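Local coordinates for YycN protein (Bacillus subtilis, PDB 1ON0) that is probably an acyltransferase of the GNAT family, transferring acyl groups other than amino-acyl groups, and forms a homodimer, at residues L5-T10 and H61-K66; W77-P82 and F90-G95; Q86-I91 and I122-L127. All coordinates share one frame; numbering follows the deposited sequence.

How the contacts relate
From the N terminus, contact 1 comes first, bringing strand 4-7 back against strand 60-66. It closes a long loop that is mostly helix, 10-31 and 36-50. Contact 2 begins after contact 1 has closed, and closes the short hairpin between strands 72-79 and 88-96. Contact 3 overlaps contact 2. It starts in the hairpin turn at Gln86, shares Phe90 and Ile91, then runs on to close the beta-alpha-beta unit through helix 105-119. Contacts 1 and 3 do not touch. The three contacts supply three of the four pairings of the five-stranded mixed sheet. The fourth, of 60-66 with 72-79, joins contact 1 to contact 2: His61 N lies 2.9 Å from Ile78 O, a probable hydrogen bond.

Contact 1. Residues L5-T10 and H61-K66; sequences LTPMQT and HLWSLK
Strand 61-66 runs antiparallel to strand 5-7, the first strand of this GNAT-type sheet. His61 makes no contact with 5-10, but its CB lies 3.5 Å above one face of the Trp63 ring, toward the rim. Leu62 O accepts Met8 N at 3.0 Å in a nearly straight bond (169°), with the donor 31° out of the carbonyl plane. The selenomethionine Met8 bends at its third torsion, so its CE lands on the Leu62 side chain. CE is only 3.3 Å from Leu62 CD2, a tight fit. Trp63 carries the other side. Leu5 CD2 lies over the ring face opposite His61, 3.8 Å from the centroid of the six-membered ring, a CH-pi contact. Pro7 N and Thr6 C meet the indole at its edge, near CD1. An alanine in place of Trp63 would probably leave the Leu5 side chain, CD2 above all, without the face it packs on. Ser64 pairs with Thr6 through two backbone bonds, Thr6 N to Ser64 O at 3.2 Å and Ser64 N to Thr6 O at 2.7 Å. The shorter one reaches Thr6 O nearly along its C=O axis. Ser64 OG donates to a water at 2.8 Å, and this water donates to Pro7 O. Leu65 lies side by side with Leu5, its CD2 3.7 Å from Leu5 CD1. Helix 105-119 meets Leu5 and Leu65 on one face of the sheet. Helix 10-31, which begins after its N-cap Gln9, meets Met8, Leu62 and Ser64 on the other, and strand 72-79 pairs along the far edge of 61-66.

Contact 2. Residues W77-P82 and F90-G95; sequences WIHAEP and FIYDFG
Strands 72-79 and 88-96 form a beta hairpin, broken in its pairing by a classic beta bulge: Tyr92 and Asp93 both face Trp77. A bulge in this strand is a known feature of the GNAT fold, where it helps to part the strand from its parallel neighbour. Two backbone bonds join Trp77 to Asp93 within the bulge. Trp77 N donates to Asp93 O at 2.8 Å, and Asp93 N returns a longer bond of 3.2 Å to Trp77 O, on a lone pair. Beyond it, His79 N donates to Phe90 O at 2.6 Å. The helix-like backbone of Tyr92 (phi -67°, psi -32°) makes the extra residue fit.

Aromatic contacts gather on the face of Trp77, His79, Phe90 and Asp93. Tyr92 CB sits over the centre of the Trp77 six-membered ring, 3.6 Å from its centroid, a CH-pi contact. The two rings themselves meet obliquely, with planes at 37°. Tyr92 also receives the Phe90 ring edge-to-face, Phe90 CD1 over its centre.

Polar ends find partners beyond the hairpin. Trp77 NE1 bonds His60 ND1, and Asp93 OD2 bonds Tyr16 OH of helix 10-31.

Apolar packing on the other face is light, with Ile78 CG2 4.1 Å from Ile91 CG1. At the rim of the Tyr92 ring, His79 CB lies 3.5 Å from CE2.

Contact 3. Residues Q86-I91 and I122-L127; sequences QQEAFI and IRKLSL
The Phe90 ring has Ser126 OG at its edge, in the ring plane. Its CE2 comes obliquely to Leu127 CA at 3.4 Å. CG of Phe90 is anti to the backbone N (chi1 -172°), which carries the ring across to the neighbouring strand. The two strands, 88-91 and 124-127, lie parallel and side by side. They are the two strands of a beta-alpha-beta crossover through helix 105-119, as in the GNAT fold, with 124-127 at the edge of the sheet within this chain.

A second flat group is the Glu88 carboxylate. Glu88 and Lys124 run side by side with extended chains, pointing the same way. Their salt bridge is long, OE1 of Glu88 being 4.0 Å from NZ of Lys124. The same OE1 rests closer to carbon, 3.1 Å from Lys124 CE, and it also touches Ser126 CB. Gln86 lies alongside the lysine chain, but its NE2 and Lys124 NZ are both donors and do not bond. The lysine charge would probably favour an ionised Glu88.

The backbone ladder alternates between the strands. Ala89 N donates to Lys124 O, and Ser126 N donates to Ala89 O at 2.9 Å. Gln87, with a left-handed backbone (phi 46°, psi 37°), offers its O to Arg123 N at 2.8 Å, the donor lying above the carbonyl plane. The same O takes a weak bond from Lys124 N.

The opposite face is apolar. Ala89 CB meets Ile122 CD1 at 3.5 Å, and Ile91 CB meets Leu127 CB at 3.7 Å. Ile91 and Leu125 also touch Leu113 of helix 105-119, and Phe145 meets Ile91, Leu125 and Leu127. In the last rung Ile91 N reaches Ser126 O at 2.6 Å, nearly along the C=O axis.

Contact 1. Residues L5-T10 and H61-K66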
loop_
_atom_site.group_PDB
_atom_site.type_symbol
_atom_site.label_atom_id
_atom_site.label_comp_id
_atom_site.label_asym_id
_atom_site.label_seq_id
_atom_site.Cartn_x
_atom_site.Cartn_y
_atom_site.Cartn_z
ATOM N N LEU B 5 -12.584 14.227 -1.947
ATOM C CA LEU B 5 -12.184 15.569 -2.362
ATOM C C LEU B 5 -13.118 16.563 -1.672
ATOM O O LEU B 5 -14.314 16.585 -1.938
ATOM C CB LEU B 5 -12.337 15.741 -3.873
ATOM C CG LEU B 5 -11.116 15.489 -4.751
ATOM C CD1 LEU B 5 -10.803 14.025 -4.738
ATOM C CD2 LEU B 5 -11.380 15.983 -6.163
ATOM N N THR B 6 -12.582 17.370 -0.771
ATOM C CA THR B 6 -13.392 18.370 -0.100
ATOM C C THR B 6 -12.756 19.717 -0.411
ATOM O O THR B 6 -11.535 19.868 -0.350
ATOM C CB THR B 6 -13.399 18.190 1.436
ATOM O OG1 THR B 6 -13.656 16.818 1.753
ATOM C CG2 THR B 6 -14.478 19.065 2.069
ATOM N N PRO B 7 -13.571 20.718 -0.765
ATOM C CA PRO B 7 -12.967 22.026 -1.058
ATOM C C PRO B 7 -12.278 22.598 0.195
ATOM O O PRO B 7 -12.821 22.518 1.288
ATOM C CB PRO B 7 -14.159 22.859 -1.545
ATOM C CG PRO B 7 -15.353 22.178 -0.926
ATOM C CD PRO B 7 -15.028 20.723 -0.972
HETATM N N MSE B 8 -11.074 23.136 0.043
HETATM C CA MSE B 8 -10.348 23.688 1.188
HETATM C C MSE B 8 -11.094 24.857 1.811
HETATM O O MSE B 8 -11.792 25.605 1.128
HETATM C CB MSE B 8 -8.967 24.207 0.792
HETATM C CG MSE B 8 -7.977 23.184 0.260
HETATM SE SE MSE B 8 -6.197 23.955 0.214
HETATM C CE MSE B 8 -6.606 25.594 -0.698
ATOM N N GLN B 9 -10.919 25.003 3.116
ATOM C CA GLN B 9 -11.521 26.081 3.887
ATOM C C GLN B 9 -10.400 27.094 4.083
ATOM O O GLN B 9 -9.223 26.741 4.003
ATOM C CB GLN B 9 -11.954 25.569 5.256
ATOM C CG GLN B 9 -12.798 24.315 5.231
ATOM C CD GLN B 9 -14.263 24.616 5.039
ATOM O OE1 GLN B 9 -14.664 25.188 4.024
ATOM N NE2 GLN B 9 -15.077 24.241 6.021
ATOM N N THR B 10 -10.764 28.341 4.368
ATOM C CA THR B 10 -9.791 29.411 4.575
ATOM C C THR B 10 -8.632 28.994 5.488
ATOM O O THR B 10 -7.493 29.427 5.297
ATOM C CB THR B 10 -10.466 30.656 5.183
ATOM O OG1 THR B 10 -10.843 30.390 6.542
ATOM C CG2 THR B 10 -11.720 31.017 4.387
ATOM N N HIS B 61 -10.008 25.231 -8.311
ATOM C CA HIS B 61 -10.626 24.343 -7.360
ATOM C C HIS B 61 -9.530 23.676 -6.553
ATOM O O HIS B 61 -8.786 22.829 -7.057
ATOM C CB HIS B 61 -11.465 23.289 -8.076
ATOM C CG HIS B 61 -12.471 23.854 -9.036
ATOM N ND1 HIS B 61 -12.162 24.169 -10.345
ATOM C CD2 HIS B 61 -13.793 24.105 -8.897
ATOM C CE1 HIS B 61 -13.250 24.578 -10.969
ATOM N NE2 HIS B 61 -14.258 24.549 -10.114
ATOM N N LEU B 62 -9.405 24.086 -5.301
ATOM C CA LEU B 62 -8.404 23.500 -4.429
ATOM C C LEU B 62 -9.176 22.617 -3.460
ATOM O O LEU B 62 -10.134 23.058 -2.820
ATOM C CB LEU B 62 -7.602 24.598 -3.707
ATOM C CG LEU B 62 -6.678 25.457 -4.598
ATOM C CD1 LEU B 62 -7.504 26.502 -5.348
ATOM C CD2 LEU B 62 -5.622 26.147 -3.748
ATOM N N TRP B 63 -8.769 21.356 -3.401
ATOM C CA TRP B 63 -9.403 20.339 -2.558
ATOM C C TRP B 63 -8.419 19.717 -1.579
ATOM O O TRP B 63 -7.224 19.611 -1.861
ATOM C CB TRP B 63 -9.943 19.193 -3.428
ATOM C CG TRP B 63 -11.099 19.525 -4.337
ATOM C CD1 TRP B 63 -12.371 19.829 -3.960
ATOM C CD2 TRP B 63 -11.090 19.542 -5.770
ATOM N NE1 TRP B 63 -13.159 20.031 -5.066
ATOM C CE2 TRP B 63 -12.399 19.859 -6.192
ATOM C CE3 TRP B 63 -10.101 19.314 -6.742
ATOM C CZ2 TRP B 63 -12.751 19.961 -7.540
ATOM C CZ3 TRP B 63 -10.451 19.415 -8.087
ATOM C CH2 TRP B 63 -11.767 19.733 -8.470
ATOM N N SER B 64 -8.924 19.294 -0.429
ATOM C CA SER B 64 -8.093 18.612 0.553
ATOM C C SER B 64 -8.479 17.160 0.338
ATOM O O SER B 64 -9.670 16.841 0.336
ATOM C CB SER B 64 -8.481 19.007 1.966
ATOM O OG SER B 64 -9.807 18.607 2.216
ATOM N N LEU B 65 -7.498 16.284 0.128
ATOM C CA LEU B 65 -7.798 14.863 -0.071
ATOM C C LEU B 65 -7.872 14.185 1.289
ATOM O O LEU B 65 -6.915 14.226 2.056
ATOM C CB LEU B 65 -6.702 14.195 -0.910
ATOM C CG LEU B 65 -6.368 14.960 -2.191
ATOM C CD1 LEU B 65 -5.091 14.423 -2.819
ATOM C CD2 LEU B 65 -7.555 14.866 -3.142
ATOM N N LYS B 66 -9.009 13.560 1.577
ATOM C CA LYS B 66 -9.220 12.869 2.844
ATOM C C LYS B 66 -9.442 11.370 2.649
ATOM O O LYS B 66 -10.068 10.951 1.678
ATOM C CB LYS B 66 -10.428 13.458 3.585
ATOM C CG LYS B 66 -10.233 14.876 4.120
ATOM C CD LYS B 66 -11.320 15.190 5.138
ATOM C CE LYS B 66 -11.187 16.576 5.724
ATOM N NZ LYS B 66 -12.195 16.763 6.815
HETATM O O HOH W 1 -11.546 20.517 3.412
#

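Contact 2. Residues W77-P82 and F90-G95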
loop_
_atom_site.group_PDB
_atom_site.type_symbol
_atom_site.label_atom_id
_atom_site.label_comp_id
_atom_site.label_asym_id
_atom_site.label_seq_id
_atom_site.Cartn_x
_atom_site.Cartn_y
_atom_site.Cartn_z
ATOM N N TRP B 77 -5.140 20.693 -6.544
ATOM C CA TRP B 77 -5.551 21.988 -7.041
ATOM C C TRP B 77 -5.586 21.971 -8.554
ATOM O O TRP B 77 -4.561 21.774 -9.194
ATOM C CB TRP B 77 -4.588 23.070 -6.523
ATOM C CG TRP B 77 -4.652 24.391 -7.235
ATOM C CD1 TRP B 77 -5.659 24.845 -8.037
ATOM C CD2 TRP B 77 -3.679 25.435 -7.187
ATOM N NE1 TRP B 77 -5.375 26.098 -8.493
ATOM C CE2 TRP B 77 -4.164 26.494 -7.989
ATOM C CE3 TRP B 77 -2.442 25.589 -6.538
ATOM C CZ2 TRP B 77 -3.451 27.692 -8.170
ATOM C CZ3 TRP B 77 -1.736 26.782 -6.715
ATOM C CH2 TRP B 77 -2.245 27.816 -7.525
ATOM N N ILE B 78 -6.773 22.150 -9.129
ATOM C CA ILE B 78 -6.884 22.173 -10.580
ATOM C C ILE B 78 -7.531 23.456 -11.061
ATOM O O ILE B 78 -8.253 24.127 -10.322
ATOM C CB ILE B 78 -7.704 20.985 -11.147
ATOM C CG1 ILE B 78 -9.192 21.209 -10.923
ATOM C CG2 ILE B 78 -7.249 19.690 -10.503
ATOM C CD1 ILE B 78 -10.063 20.146 -11.566
ATOM N N HIS B 79 -7.259 23.785 -12.312
ATOM C CA HIS B 79 -7.807 24.976 -12.945
ATOM C C HIS B 79 -8.592 24.539 -14.162
ATOM O O HIS B 79 -8.126 23.694 -14.921
ATOM C CB HIS B 79 -6.683 25.889 -13.405
ATOM C CG HIS B 79 -7.139 27.039 -14.247
ATOM N ND1 HIS B 79 -7.971 28.025 -13.769
ATOM C CD2 HIS B 79 -6.842 27.379 -15.524
ATOM C CE1 HIS B 79 -8.164 28.930 -14.714
ATOM N NE2 HIS B 79 -7.491 28.561 -15.787
ATOM N N ALA B 80 -9.770 25.117 -14.356
ATOM C CA ALA B 80 -10.598 24.783 -15.508
ATOM C C ALA B 80 -10.829 26.015 -16.380
ATOM O O ALA B 80 -11.900 26.606 -16.332
ATOM C CB ALA B 80 -11.941 24.223 -15.037
ATOM N N GLU B 81 -9.835 26.397 -17.178
ATOM C CA GLU B 81 -9.945 27.581 -18.041
ATOM C C GLU B 81 -11.338 27.830 -18.616
ATOM O O GLU B 81 -12.151 26.910 -18.746
ATOM C CB GLU B 81 -8.928 27.507 -19.187
ATOM C CG GLU B 81 -7.606 28.205 -18.893
ATOM C CD GLU B 81 -6.399 27.317 -19.146
ATOM O OE1 GLU B 81 -5.265 27.832 -19.099
ATOM O OE2 GLU B 81 -6.582 26.106 -19.388
ATOM N N PRO B 82 -11.633 29.093 -18.963
ATOM C CA PRO B 82 -12.936 29.455 -19.526
ATOM C C PRO B 82 -13.185 28.893 -20.922
ATOM O O PRO B 82 -12.390 29.109 -21.838
ATOM C CB PRO B 82 -12.905 30.982 -19.505
ATOM C CG PRO B 82 -11.450 31.288 -19.707
ATOM C CD PRO B 82 -10.783 30.286 -18.793
ATOM N N PHE B 90 -6.038 22.243 -15.933
ATOM C CA PHE B 90 -4.659 22.070 -15.537
ATOM C C PHE B 90 -4.548 21.743 -14.065
ATOM O O PHE B 90 -5.268 22.304 -13.230
ATOM C CB PHE B 90 -3.855 23.335 -15.838
ATOM C CG PHE B 90 -2.359 23.182 -15.626
ATOM C CD1 PHE B 90 -1.736 23.737 -14.514
ATOM C CD2 PHE B 90 -1.581 22.507 -16.552
ATOM C CE1 PHE B 90 -0.356 23.642 -14.328
ATOM C CE2 PHE B 90 -0.201 22.398 -16.384
ATOM C CZ PHE B 90 0.409 22.966 -15.264
ATOM N N ILE B 91 -3.632 20.836 -13.756
ATOM C CA ILE B 91 -3.386 20.441 -12.382
ATOM C C ILE B 91 -2.201 21.250 -11.862
ATOM O O ILE B 91 -1.038 20.876 -12.060
ATOM C CB ILE B 91 -3.056 18.949 -12.296
ATOM C CG1 ILE B 91 -4.254 18.135 -12.807
ATOM C CG2 ILE B 91 -2.741 18.568 -10.856
ATOM C CD1 ILE B 91 -3.960 16.683 -13.058
ATOM N N TYR B 92 -2.487 22.364 -11.199
ATOM C CA TYR B 92 -1.420 23.189 -10.656
ATOM C C TYR B 92 -0.695 22.468 -9.537
ATOM O O TYR B 92 0.501 22.638 -9.371
ATOM C CB TYR B 92 -1.968 24.541 -10.145
ATOM C CG TYR B 92 -2.062 25.601 -11.224
ATOM C CD1 TYR B 92 -0.913 26.097 -11.827
ATOM C CD2 TYR B 92 -3.293 26.026 -11.716
ATOM C CE1 TYR B 92 -0.980 26.969 -12.903
ATOM C CE2 TYR B 92 -3.369 26.906 -12.792
ATOM C CZ TYR B 92 -2.210 27.365 -13.387
ATOM O OH TYR B 92 -2.258 28.160 -14.513
ATOM N N ASP B 93 -1.388 21.630 -8.781
ATOM C CA ASP B 93 -0.691 20.985 -7.683
ATOM C C ASP B 93 -1.405 19.744 -7.178
ATOM O O ASP B 93 -2.631 19.690 -7.121
ATOM C CB ASP B 93 -0.507 22.017 -6.556
ATOM C CG ASP B 93 0.515 21.592 -5.504
ATOM O OD1 ASP B 93 1.451 20.850 -5.827
ATOM O OD2 ASP B 93 0.374 22.022 -4.348
ATOM N N PHE B 94 -0.610 18.744 -6.835
ATOM C CA PHE B 94 -1.113 17.482 -6.345
ATOM C C PHE B 94 -0.034 16.709 -5.610
ATOM O O PHE B 94 1.106 16.579 -6.077
ATOM C CB PHE B 94 -1.628 16.628 -7.492
ATOM C CG PHE B 94 -1.690 15.172 -7.159
ATOM C CD1 PHE B 94 -2.665 14.691 -6.301
ATOM C CD2 PHE B 94 -0.736 14.290 -7.666
ATOM C CE1 PHE B 94 -2.706 13.339 -5.953
ATOM C CE2 PHE B 94 -0.755 12.934 -7.332
ATOM C CZ PHE B 94 -1.742 12.460 -6.469
ATOM N N GLY B 95 -0.397 16.172 -4.458
ATOM C CA GLY B 95 0.577 15.428 -3.697
ATOM C C GLY B 95 -0.032 15.056 -2.376
ATOM O O GLY B 95 -1.115 15.519 -2.025
#

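Contact 3. Residues Q86-I91 and I122-L127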
loop_
_atom_site.group_PDB
_atom_site.type_symbol
_atom_site.label_atom_id
_atom_site.label_comp_id
_atom_site.label_asym_id
_atom_site.label_seq_id
_atom_site.Cartn_x
_atom_site.Cartn_y
_atom_site.Cartn_z
ATOM N N GLN B 86 -11.061 22.012 -25.420
ATOM C CA GLN B 86 -11.035 20.573 -25.185
ATOM C C GLN B 86 -11.462 20.272 -23.758
ATOM O O GLN B 86 -11.136 19.222 -23.210
ATOM C CB GLN B 86 -9.639 19.999 -25.448
ATOM C CG GLN B 86 -9.078 20.319 -26.826
ATOM C CD GLN B 86 -7.750 19.626 -27.092
ATOM O OE1 GLN B 86 -6.893 20.153 -27.812
ATOM N NE2 GLN B 86 -7.575 18.433 -26.523
ATOM N N GLN B 87 -12.192 21.211 -23.164
ATOM C CA GLN B 87 -12.689 21.068 -21.798
ATOM C C GLN B 87 -11.551 20.565 -20.902
ATOM O O GLN B 87 -11.760 19.762 -19.993
ATOM C CB GLN B 87 -13.869 20.080 -21.777
ATOM C CG GLN B 87 -14.937 20.343 -20.697
ATOM C CD GLN B 87 -16.030 21.338 -21.115
ATOM O OE1 GLN B 87 -16.709 21.154 -22.130
ATOM N NE2 GLN B 87 -16.212 22.383 -20.314
ATOM N N GLU B 88 -10.343 21.044 -21.169
ATOM C CA GLU B 88 -9.190 20.629 -20.401
ATOM C C GLU B 88 -9.114 21.406 -19.091
ATOM O O GLU B 88 -9.766 22.434 -18.923
ATOM C CB GLU B 88 -7.914 20.850 -21.218
ATOM C CG GLU B 88 -6.728 19.976 -20.806
ATOM C CD GLU B 88 -5.543 20.096 -21.757
ATOM O OE1 GLU B 88 -4.638 19.232 -21.705
ATOM O OE2 GLU B 88 -5.516 21.056 -22.550
ATOM N N ALA B 89 -8.342 20.887 -18.147
ATOM C CA ALA B 89 -8.153 21.546 -16.862
ATOM C C ALA B 89 -6.720 21.247 -16.476
ATOM O O ALA B 89 -6.230 20.141 -16.692
ATOM C CB ALA B 89 -9.114 20.994 -15.823
ATOM N N PHE B 90 -6.038 22.243 -15.933
ATOM C CA PHE B 90 -4.659 22.070 -15.537
ATOM C C PHE B 90 -4.548 21.743 -14.065
ATOM O O PHE B 90 -5.268 22.304 -13.230
ATOM C CB PHE B 90 -3.855 23.335 -15.838
ATOM C CG PHE B 90 -2.359 23.182 -15.626
ATOM C CD1 PHE B 90 -1.736 23.737 -14.514
ATOM C CD2 PHE B 90 -1.581 22.507 -16.552
ATOM C CE1 PHE B 90 -0.356 23.642 -14.328
ATOM C CE2 PHE B 90 -0.201 22.398 -16.384
ATOM C CZ PHE B 90 0.409 22.966 -15.264
ATOM N N ILE B 91 -3.632 20.836 -13.756
ATOM C CA ILE B 91 -3.386 20.441 -12.382
ATOM C C ILE B 91 -2.201 21.250 -11.862
ATOM O O ILE B 91 -1.038 20.876 -12.060
ATOM C CB ILE B 91 -3.056 18.949 -12.296
ATOM C CG1 ILE B 91 -4.254 18.135 -12.807
ATOM C CG2 ILE B 91 -2.741 18.568 -10.856
ATOM C CD1 ILE B 91 -3.960 16.683 -13.058
ATOM N N ILE B 122 -15.037 18.441 -17.262
ATOM C CA ILE B 122 -13.666 18.356 -17.741
ATOM C C ILE B 122 -13.474 17.107 -18.597
ATOM O O ILE B 122 -13.823 16.021 -18.163
ATOM C CB ILE B 122 -12.694 18.285 -16.559
ATOM C CG1 ILE B 122 -12.908 19.482 -15.648
ATOM C CG2 ILE B 122 -11.274 18.215 -17.056
ATOM C CD1 ILE B 122 -12.005 19.479 -14.450
ATOM N N ARG B 123 -12.921 17.265 -19.795
ATOM C CA ARG B 123 -12.692 16.128 -20.680
ATOM C C ARG B 123 -11.218 15.749 -20.804
ATOM O O ARG B 123 -10.887 14.693 -21.355
ATOM C CB ARG B 123 -13.220 16.406 -22.087
ATOM C CG ARG B 123 -14.731 16.275 -22.274
ATOM C CD ARG B 123 -15.029 15.576 -23.610
ATOM N NE ARG B 123 -14.306 16.186 -24.728
ATOM C CZ ARG B 123 -14.006 15.556 -25.868
ATOM N NH1 ARG B 123 -14.361 14.284 -26.053
ATOM N NH2 ARG B 123 -13.351 16.200 -26.830
ATOM N N LYS B 124 -10.326 16.603 -20.308
ATOM C CA LYS B 124 -8.892 16.328 -20.401
ATOM C C LYS B 124 -8.129 16.982 -19.244
ATOM O O LYS B 124 -8.525 18.025 -18.731
ATOM C CB LYS B 124 -8.374 16.850 -21.742
ATOM C CG LYS B 124 -6.916 16.548 -22.047
ATOM C CD LYS B 124 -6.521 17.107 -23.418
ATOM C CE LYS B 124 -5.052 16.856 -23.718
ATOM N NZ LYS B 124 -4.681 17.220 -25.113
ATOM N N LEU B 125 -7.035 16.354 -18.836
ATOM C CA LEU B 125 -6.221 16.863 -17.753
ATOM C C LEU B 125 -4.819 17.135 -18.218
ATOM O O LEU B 125 -4.241 16.357 -18.981
ATOM C CB LEU B 125 -6.166 15.869 -16.606
ATOM C CG LEU B 125 -7.486 15.580 -15.920
ATOM C CD1 LEU B 125 -7.249 14.465 -14.921
ATOM C CD2 LEU B 125 -8.011 16.848 -15.221
ATOM N N SER B 126 -4.258 18.234 -17.732
ATOM C CA SER B 126 -2.905 18.628 -18.104
ATOM C C SER B 126 -2.164 19.015 -16.819
ATOM O O SER B 126 -2.773 19.518 -15.880
ATOM C CB SER B 126 -2.989 19.802 -19.075
ATOM O OG SER B 126 -1.729 20.140 -19.571
ATOM N N LEU B 127 -0.859 18.774 -16.779
ATOM C CA LEU B 127 -0.070 19.080 -15.598
ATOM C C LEU B 127 1.428 19.242 -15.876
ATOM O O LEU B 127 1.922 18.856 -16.940
ATOM C CB LEU B 127 -0.257 17.973 -14.552
ATOM C CG LEU B 127 0.322 16.591 -14.894
ATOM C CD1 LEU B 127 1.838 16.622 -14.824
ATOM C CD2 LEU B 127 -0.208 15.565 -13.901
#